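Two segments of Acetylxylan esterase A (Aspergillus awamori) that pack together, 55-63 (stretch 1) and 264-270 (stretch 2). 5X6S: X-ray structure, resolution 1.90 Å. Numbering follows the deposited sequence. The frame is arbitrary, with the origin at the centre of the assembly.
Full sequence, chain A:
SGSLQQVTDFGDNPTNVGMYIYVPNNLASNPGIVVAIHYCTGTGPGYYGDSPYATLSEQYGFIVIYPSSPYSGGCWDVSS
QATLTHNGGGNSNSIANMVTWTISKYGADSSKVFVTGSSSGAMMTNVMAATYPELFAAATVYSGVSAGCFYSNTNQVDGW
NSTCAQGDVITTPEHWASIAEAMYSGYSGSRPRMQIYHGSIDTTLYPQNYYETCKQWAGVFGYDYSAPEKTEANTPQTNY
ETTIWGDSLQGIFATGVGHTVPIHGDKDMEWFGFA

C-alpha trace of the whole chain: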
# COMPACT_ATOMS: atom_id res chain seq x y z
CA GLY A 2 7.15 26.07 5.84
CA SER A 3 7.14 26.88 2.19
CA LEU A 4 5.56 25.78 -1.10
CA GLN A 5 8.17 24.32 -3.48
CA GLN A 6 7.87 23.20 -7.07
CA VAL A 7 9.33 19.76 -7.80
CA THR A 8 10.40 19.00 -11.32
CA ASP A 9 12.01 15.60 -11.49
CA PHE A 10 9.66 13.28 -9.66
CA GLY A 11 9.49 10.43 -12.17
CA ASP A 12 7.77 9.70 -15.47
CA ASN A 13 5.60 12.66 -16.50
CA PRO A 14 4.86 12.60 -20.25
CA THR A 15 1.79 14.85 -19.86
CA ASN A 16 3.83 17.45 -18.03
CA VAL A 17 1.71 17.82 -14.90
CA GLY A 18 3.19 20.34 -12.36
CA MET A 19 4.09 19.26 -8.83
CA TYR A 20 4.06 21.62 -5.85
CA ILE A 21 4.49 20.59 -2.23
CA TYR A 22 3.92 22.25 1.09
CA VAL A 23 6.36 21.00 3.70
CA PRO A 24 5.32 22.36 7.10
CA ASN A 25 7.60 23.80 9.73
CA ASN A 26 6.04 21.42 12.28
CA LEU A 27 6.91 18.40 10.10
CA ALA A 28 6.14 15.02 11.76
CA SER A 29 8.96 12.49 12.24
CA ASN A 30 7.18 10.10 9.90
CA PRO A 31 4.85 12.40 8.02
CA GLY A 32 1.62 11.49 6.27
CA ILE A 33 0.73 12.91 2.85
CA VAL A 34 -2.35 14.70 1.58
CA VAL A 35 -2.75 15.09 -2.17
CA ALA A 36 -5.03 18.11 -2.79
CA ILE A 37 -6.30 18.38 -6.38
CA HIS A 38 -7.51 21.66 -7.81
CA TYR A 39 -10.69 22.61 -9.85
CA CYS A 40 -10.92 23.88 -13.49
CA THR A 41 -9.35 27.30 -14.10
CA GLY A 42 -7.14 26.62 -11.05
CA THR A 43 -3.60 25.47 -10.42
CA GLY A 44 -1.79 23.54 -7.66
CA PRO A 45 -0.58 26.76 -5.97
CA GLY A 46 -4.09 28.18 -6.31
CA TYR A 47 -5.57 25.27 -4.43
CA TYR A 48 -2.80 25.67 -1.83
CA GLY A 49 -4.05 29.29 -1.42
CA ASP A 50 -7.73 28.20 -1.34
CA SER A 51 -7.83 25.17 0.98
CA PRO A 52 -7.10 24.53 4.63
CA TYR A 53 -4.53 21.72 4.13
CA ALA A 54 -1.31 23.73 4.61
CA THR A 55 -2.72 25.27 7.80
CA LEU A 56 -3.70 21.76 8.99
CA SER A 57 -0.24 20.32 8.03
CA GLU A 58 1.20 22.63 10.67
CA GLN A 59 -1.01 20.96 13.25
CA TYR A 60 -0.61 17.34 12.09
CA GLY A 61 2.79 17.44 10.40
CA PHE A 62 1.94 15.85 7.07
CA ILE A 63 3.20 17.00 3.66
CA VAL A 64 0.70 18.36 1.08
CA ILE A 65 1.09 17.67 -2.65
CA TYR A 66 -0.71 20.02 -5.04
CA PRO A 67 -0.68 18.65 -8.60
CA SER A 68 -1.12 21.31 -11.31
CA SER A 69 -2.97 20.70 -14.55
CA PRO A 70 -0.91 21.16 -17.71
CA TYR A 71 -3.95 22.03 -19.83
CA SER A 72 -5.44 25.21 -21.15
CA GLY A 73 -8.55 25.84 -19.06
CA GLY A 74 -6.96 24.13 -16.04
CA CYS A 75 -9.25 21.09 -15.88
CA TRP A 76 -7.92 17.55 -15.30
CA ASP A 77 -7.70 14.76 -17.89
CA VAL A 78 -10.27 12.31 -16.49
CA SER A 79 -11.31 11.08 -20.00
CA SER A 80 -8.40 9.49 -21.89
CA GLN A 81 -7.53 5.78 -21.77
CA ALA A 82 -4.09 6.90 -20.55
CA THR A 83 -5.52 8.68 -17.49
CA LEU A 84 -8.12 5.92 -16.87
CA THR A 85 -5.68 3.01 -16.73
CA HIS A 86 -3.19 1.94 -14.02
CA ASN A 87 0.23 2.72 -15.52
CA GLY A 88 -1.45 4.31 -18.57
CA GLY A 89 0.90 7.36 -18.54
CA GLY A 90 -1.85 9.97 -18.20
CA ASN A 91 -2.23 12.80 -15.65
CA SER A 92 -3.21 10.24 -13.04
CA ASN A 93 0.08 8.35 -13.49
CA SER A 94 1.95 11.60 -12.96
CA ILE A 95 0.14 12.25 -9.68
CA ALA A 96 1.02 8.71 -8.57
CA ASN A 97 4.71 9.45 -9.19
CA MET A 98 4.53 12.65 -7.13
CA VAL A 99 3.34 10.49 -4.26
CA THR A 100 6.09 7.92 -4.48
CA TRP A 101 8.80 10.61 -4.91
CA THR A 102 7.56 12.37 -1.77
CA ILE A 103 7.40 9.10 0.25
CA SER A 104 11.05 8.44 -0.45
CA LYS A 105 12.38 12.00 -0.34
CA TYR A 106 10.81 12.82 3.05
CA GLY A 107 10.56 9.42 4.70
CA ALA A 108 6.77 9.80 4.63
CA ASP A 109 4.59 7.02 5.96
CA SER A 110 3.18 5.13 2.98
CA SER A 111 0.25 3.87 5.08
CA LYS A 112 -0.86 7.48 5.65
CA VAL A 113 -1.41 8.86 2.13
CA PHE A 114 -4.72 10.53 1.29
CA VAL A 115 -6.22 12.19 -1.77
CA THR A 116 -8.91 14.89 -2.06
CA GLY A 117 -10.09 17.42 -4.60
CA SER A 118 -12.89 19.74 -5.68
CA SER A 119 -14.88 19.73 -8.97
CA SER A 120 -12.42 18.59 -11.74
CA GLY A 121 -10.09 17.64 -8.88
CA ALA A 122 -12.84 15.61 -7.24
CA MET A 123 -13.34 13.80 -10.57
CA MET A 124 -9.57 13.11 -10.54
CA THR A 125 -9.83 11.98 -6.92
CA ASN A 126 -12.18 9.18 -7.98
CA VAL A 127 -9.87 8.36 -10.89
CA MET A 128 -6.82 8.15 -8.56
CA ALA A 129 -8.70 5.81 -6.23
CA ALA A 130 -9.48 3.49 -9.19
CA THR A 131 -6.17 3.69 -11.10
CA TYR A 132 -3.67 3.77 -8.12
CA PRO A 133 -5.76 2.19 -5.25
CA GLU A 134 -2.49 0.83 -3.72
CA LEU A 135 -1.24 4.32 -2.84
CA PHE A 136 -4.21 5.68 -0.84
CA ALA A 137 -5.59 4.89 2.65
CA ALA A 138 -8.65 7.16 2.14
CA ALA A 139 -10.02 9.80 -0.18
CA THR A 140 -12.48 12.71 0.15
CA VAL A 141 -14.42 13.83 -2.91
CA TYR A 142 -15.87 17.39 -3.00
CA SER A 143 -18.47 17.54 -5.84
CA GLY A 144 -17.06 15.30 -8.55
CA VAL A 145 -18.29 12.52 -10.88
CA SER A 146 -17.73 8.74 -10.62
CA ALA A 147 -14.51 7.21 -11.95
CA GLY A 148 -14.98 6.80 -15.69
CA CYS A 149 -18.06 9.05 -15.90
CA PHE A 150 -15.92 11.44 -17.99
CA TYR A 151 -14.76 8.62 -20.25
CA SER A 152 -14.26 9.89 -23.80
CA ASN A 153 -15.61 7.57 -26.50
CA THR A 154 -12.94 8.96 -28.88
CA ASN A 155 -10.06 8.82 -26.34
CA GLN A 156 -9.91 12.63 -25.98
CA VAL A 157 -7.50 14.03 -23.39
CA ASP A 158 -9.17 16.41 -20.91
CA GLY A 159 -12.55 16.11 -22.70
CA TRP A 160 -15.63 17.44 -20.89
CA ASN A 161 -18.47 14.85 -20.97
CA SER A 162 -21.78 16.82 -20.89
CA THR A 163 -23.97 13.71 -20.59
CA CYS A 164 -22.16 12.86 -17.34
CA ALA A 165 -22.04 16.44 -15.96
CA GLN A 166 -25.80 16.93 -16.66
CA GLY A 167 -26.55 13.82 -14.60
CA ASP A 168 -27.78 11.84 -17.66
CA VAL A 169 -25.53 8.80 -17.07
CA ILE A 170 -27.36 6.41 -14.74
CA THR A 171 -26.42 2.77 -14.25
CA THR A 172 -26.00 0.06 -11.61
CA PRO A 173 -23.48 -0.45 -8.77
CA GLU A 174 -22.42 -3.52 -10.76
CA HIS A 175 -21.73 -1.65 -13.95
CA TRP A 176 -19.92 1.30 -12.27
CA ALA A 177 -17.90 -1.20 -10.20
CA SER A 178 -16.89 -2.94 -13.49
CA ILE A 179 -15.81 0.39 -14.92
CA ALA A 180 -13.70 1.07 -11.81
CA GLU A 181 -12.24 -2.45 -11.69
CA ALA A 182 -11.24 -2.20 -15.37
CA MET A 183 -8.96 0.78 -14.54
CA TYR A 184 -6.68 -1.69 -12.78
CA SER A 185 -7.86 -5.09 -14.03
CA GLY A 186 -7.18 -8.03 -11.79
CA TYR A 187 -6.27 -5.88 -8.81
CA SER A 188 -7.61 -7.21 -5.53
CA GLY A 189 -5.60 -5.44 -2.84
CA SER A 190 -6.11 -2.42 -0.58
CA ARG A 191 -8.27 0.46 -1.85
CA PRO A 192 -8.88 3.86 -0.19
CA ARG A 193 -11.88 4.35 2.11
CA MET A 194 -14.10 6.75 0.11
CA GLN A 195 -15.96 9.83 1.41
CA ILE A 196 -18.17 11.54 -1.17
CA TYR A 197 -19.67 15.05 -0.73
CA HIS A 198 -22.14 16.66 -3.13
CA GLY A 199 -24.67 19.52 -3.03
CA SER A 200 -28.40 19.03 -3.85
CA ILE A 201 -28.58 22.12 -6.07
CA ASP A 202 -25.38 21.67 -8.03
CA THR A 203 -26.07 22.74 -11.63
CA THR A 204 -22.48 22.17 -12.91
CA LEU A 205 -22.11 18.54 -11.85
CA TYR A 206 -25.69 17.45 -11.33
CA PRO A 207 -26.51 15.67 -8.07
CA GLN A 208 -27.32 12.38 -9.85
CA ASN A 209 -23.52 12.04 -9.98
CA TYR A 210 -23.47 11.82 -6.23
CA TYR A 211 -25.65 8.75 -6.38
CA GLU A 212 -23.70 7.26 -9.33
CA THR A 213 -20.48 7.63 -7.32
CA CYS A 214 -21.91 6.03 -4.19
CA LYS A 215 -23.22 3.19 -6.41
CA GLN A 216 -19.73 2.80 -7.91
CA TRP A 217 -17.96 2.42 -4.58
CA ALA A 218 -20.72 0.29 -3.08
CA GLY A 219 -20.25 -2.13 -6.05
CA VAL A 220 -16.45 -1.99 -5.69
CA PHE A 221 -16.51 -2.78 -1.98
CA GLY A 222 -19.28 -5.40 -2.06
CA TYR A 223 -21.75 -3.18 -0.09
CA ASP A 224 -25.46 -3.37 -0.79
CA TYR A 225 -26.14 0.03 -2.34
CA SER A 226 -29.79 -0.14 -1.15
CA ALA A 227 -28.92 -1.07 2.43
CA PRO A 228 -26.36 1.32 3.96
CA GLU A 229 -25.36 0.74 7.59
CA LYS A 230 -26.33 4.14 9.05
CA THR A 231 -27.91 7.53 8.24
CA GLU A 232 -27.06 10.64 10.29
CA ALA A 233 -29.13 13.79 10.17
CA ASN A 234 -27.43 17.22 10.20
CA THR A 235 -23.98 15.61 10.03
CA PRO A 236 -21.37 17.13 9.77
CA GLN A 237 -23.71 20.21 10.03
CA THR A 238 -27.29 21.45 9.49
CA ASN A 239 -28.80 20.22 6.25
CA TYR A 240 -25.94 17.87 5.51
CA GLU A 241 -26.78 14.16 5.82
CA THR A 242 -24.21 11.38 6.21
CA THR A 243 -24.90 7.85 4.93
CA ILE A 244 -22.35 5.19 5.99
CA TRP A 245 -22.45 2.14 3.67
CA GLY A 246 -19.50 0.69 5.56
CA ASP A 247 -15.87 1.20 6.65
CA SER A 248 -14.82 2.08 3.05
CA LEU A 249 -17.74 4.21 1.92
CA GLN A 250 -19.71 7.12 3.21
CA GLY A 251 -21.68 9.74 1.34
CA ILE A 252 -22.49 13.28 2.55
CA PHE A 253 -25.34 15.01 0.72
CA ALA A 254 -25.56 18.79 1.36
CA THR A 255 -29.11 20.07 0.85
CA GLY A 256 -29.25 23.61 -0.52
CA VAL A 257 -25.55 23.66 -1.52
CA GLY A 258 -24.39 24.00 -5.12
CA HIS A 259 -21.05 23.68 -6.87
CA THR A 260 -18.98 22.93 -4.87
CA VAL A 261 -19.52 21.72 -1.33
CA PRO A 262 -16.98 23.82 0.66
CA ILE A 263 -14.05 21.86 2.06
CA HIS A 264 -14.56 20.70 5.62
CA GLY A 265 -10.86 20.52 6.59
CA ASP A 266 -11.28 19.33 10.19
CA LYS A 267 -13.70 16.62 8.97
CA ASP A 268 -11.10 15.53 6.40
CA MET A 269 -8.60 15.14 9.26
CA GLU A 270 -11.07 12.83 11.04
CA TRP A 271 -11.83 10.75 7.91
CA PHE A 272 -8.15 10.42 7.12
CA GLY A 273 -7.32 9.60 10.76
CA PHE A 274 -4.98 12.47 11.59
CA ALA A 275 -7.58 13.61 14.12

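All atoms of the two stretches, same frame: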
# COMPACT_ATOMS: atom_id res chain seq x y z
N THR A 55 -2.48 24.86 6.43
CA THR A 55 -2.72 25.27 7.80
C THR A 55 -2.79 24.01 8.69
O THR A 55 -2.15 23.93 9.73
CB THR A 55 -4.02 26.13 7.94
OG1 THR A 55 -3.84 27.37 7.26
CG2 THR A 55 -4.38 26.43 9.38
N LEU A 56 -3.57 23.03 8.25
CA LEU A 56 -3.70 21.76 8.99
C LEU A 56 -2.39 20.94 9.07
O LEU A 56 -2.13 20.25 10.09
CB LEU A 56 -4.85 20.94 8.42
CG LEU A 56 -6.27 21.52 8.58
CD1 LEU A 56 -7.25 20.88 7.61
CD2 LEU A 56 -6.77 21.40 10.03
N SER A 57 -1.55 21.01 8.04
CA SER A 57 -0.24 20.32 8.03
C SER A 57 0.66 20.84 9.15
O SER A 57 1.48 20.14 9.67
CB SER A 57 0.47 20.50 6.70
OG SER A 57 1.16 21.71 6.62
N GLU A 58 0.46 22.09 9.54
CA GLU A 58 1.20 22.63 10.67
C GLU A 58 0.70 22.11 12.01
O GLU A 58 1.43 22.15 12.99
CB GLU A 58 1.21 24.16 10.64
CG GLU A 58 1.99 24.74 9.44
CD GLU A 58 3.50 24.58 9.51
OE1 GLU A 58 4.04 24.02 10.50
OE2 GLU A 58 4.16 24.99 8.53
N GLN A 59 -0.53 21.60 12.06
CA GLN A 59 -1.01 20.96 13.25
C GLN A 59 -0.55 19.51 13.27
O GLN A 59 -0.05 19.02 14.30
CB GLN A 59 -2.51 21.01 13.35
CG GLN A 59 -3.03 22.41 13.54
CD GLN A 59 -4.53 22.50 13.32
OE1 GLN A 59 -5.30 21.61 13.77
NE2 GLN A 59 -4.95 23.57 12.60
N TYR A 60 -0.72 18.83 12.14
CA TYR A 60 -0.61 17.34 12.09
C TYR A 60 0.68 16.84 11.48
O TYR A 60 1.02 15.65 11.58
CB TYR A 60 -1.86 16.77 11.40
CG TYR A 60 -3.14 17.00 12.16
CD1 TYR A 60 -3.41 16.32 13.34
CD2 TYR A 60 -4.07 17.94 11.72
CE1 TYR A 60 -4.60 16.54 14.03
CE2 TYR A 60 -5.23 18.18 12.42
CZ TYR A 60 -5.48 17.49 13.58
OH TYR A 60 -6.67 17.72 14.23
N GLY A 61 1.44 17.73 10.87
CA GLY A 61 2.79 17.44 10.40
C GLY A 61 2.94 16.67 9.11
O GLY A 61 4.06 16.20 8.81
N PHE A 62 1.86 16.53 8.34
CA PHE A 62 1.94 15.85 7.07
C PHE A 62 2.41 16.79 5.96
O PHE A 62 2.41 18.03 6.13
CB PHE A 62 0.59 15.24 6.71
CG PHE A 62 -0.59 16.20 6.76
CD1 PHE A 62 -0.83 17.12 5.70
CD2 PHE A 62 -1.47 16.19 7.82
CE1 PHE A 62 -1.92 17.97 5.75
CE2 PHE A 62 -2.58 17.02 7.86
CZ PHE A 62 -2.79 17.92 6.84
N ILE A 63 2.80 16.21 4.82
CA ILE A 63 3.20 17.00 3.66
C ILE A 63 1.97 17.09 2.74
O ILE A 63 1.23 16.12 2.62
CB ILE A 63 4.38 16.31 2.91
CG1 ILE A 63 5.63 16.35 3.81
CG2 ILE A 63 4.66 16.95 1.54
CD1 ILE A 63 6.77 15.50 3.33
N HIS A 264 -14.45 20.78 4.20
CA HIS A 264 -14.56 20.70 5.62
C HIS A 264 -13.23 20.11 6.10
O HIS A 264 -13.12 18.90 6.34
CB HIS A 264 -15.74 19.82 6.06
CG HIS A 264 -17.08 20.43 5.79
ND1 HIS A 264 -17.47 20.89 4.55
CD2 HIS A 264 -18.12 20.68 6.63
CE1 HIS A 264 -18.69 21.40 4.63
NE2 HIS A 264 -19.11 21.27 5.88
N GLY A 265 -12.22 20.97 6.26
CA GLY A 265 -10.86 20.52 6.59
C GLY A 265 -10.73 19.69 7.88
O GLY A 265 -10.07 18.65 7.89
N ASP A 266 -11.37 20.13 8.99
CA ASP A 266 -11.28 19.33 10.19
C ASP A 266 -11.92 17.94 10.00
O ASP A 266 -11.40 16.94 10.49
CB ASP A 266 -11.90 20.02 11.43
CG ASP A 266 -11.31 21.43 11.71
OD1 ASP A 266 -10.24 21.79 11.23
OD2 ASP A 266 -11.97 22.19 12.44
N LYS A 267 -13.03 17.90 9.29
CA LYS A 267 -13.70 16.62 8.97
C LYS A 267 -12.82 15.70 8.11
O LYS A 267 -12.85 14.49 8.26
CB LYS A 267 -15.06 16.84 8.31
CG LYS A 267 -16.10 17.59 9.15
CD LYS A 267 -16.10 17.21 10.61
CE LYS A 267 -16.74 15.90 10.86
NZ LYS A 267 -17.04 15.76 12.34
N ASP A 268 -12.04 16.29 7.21
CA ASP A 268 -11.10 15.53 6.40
C ASP A 268 -10.08 14.88 7.32
O ASP A 268 -9.76 13.70 7.16
CB ASP A 268 -10.36 16.39 5.37
CG ASP A 268 -11.24 16.99 4.30
OD1 ASP A 268 -12.43 16.61 4.14
OD2 ASP A 268 -10.76 17.91 3.59
N MET A 269 -9.54 15.65 8.27
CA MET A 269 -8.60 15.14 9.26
C MET A 269 -9.11 13.89 10.01
O MET A 269 -8.34 12.96 10.33
CB MET A 269 -8.18 16.25 10.25
CG MET A 269 -7.45 17.45 9.64
SD MET A 269 -5.97 16.99 8.66
CE MET A 269 -6.63 16.88 7.01
N GLU A 270 -10.40 13.91 10.32
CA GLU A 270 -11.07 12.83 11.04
C GLU A 270 -11.22 11.62 10.12
O GLU A 270 -10.94 10.51 10.53
CB GLU A 270 -12.43 13.30 11.53
CG GLU A 270 -12.34 14.23 12.72
CD GLU A 270 -13.69 14.85 13.12
OE1 GLU A 270 -14.75 14.31 12.75
OE2 GLU A 270 -13.65 15.90 13.78
O HOH W 1 -7.98 21.23 13.56

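Residues 55-60 form the end of one helix and residues 265-270 the beginning of another, more than 200 positions later in the chain. The two axes cross at -41° and come no closer than 11.3 Å, so side chains fill the gap between the helices, one of them, Leu56, reaching the backbone of the second at Gly265. The nearest CA atoms, those of Leu56 and Gly265, lie 7.7 Å apart. The interface is small, burying 234 Å² in total, and it contains no direct hydrogen bond or salt bridge between the stretches.

Met269 contributes most to it. Its side chain leaves the second helix toward the first stretch (chi1 and chi2 both m) and meets Leu56, Tyr60 and Phe62. The CG atom of Met269 lies 3.6 Å from CE2 of Tyr60 and 4.0 Å from CD1 of Leu56, while its SD atom is 3.5 Å from CE2 of Phe62. The sulfur also sits 4.5 Å from the centroid of the Tyr60 ring and 4.7 Å from that of Phe62, approaching both obliquely; its polarizability suits it to such aromatic surroundings. Phe62 can join this cluster from beyond the helix, whose end is marked by the positive phi of Gly61, a conformation that favours glycine.

Leu56 fills the space beside the start of the second helix. Its CD1 packs 3.6 Å from the carbonyl O of Gly265, which is itself occupied in the helical hydrogen bond from Met269 N (3.1 Å). The absence of a side chain at Gly265 permits this approach: an ideal CB there would fall 3.0 Å from Leu56 CD1, a clash.

At the exposed margin, Asp266 OD1 comes within 3.7 Å of Leu56 CD2. A water supplies the polar link, donating to Gln59 OE1 (2.7 Å from the water O) and to Asp266 OD1 (3.3 Å from the same O), and so bridges two acceptors that could not hydrogen-bond to each other directly.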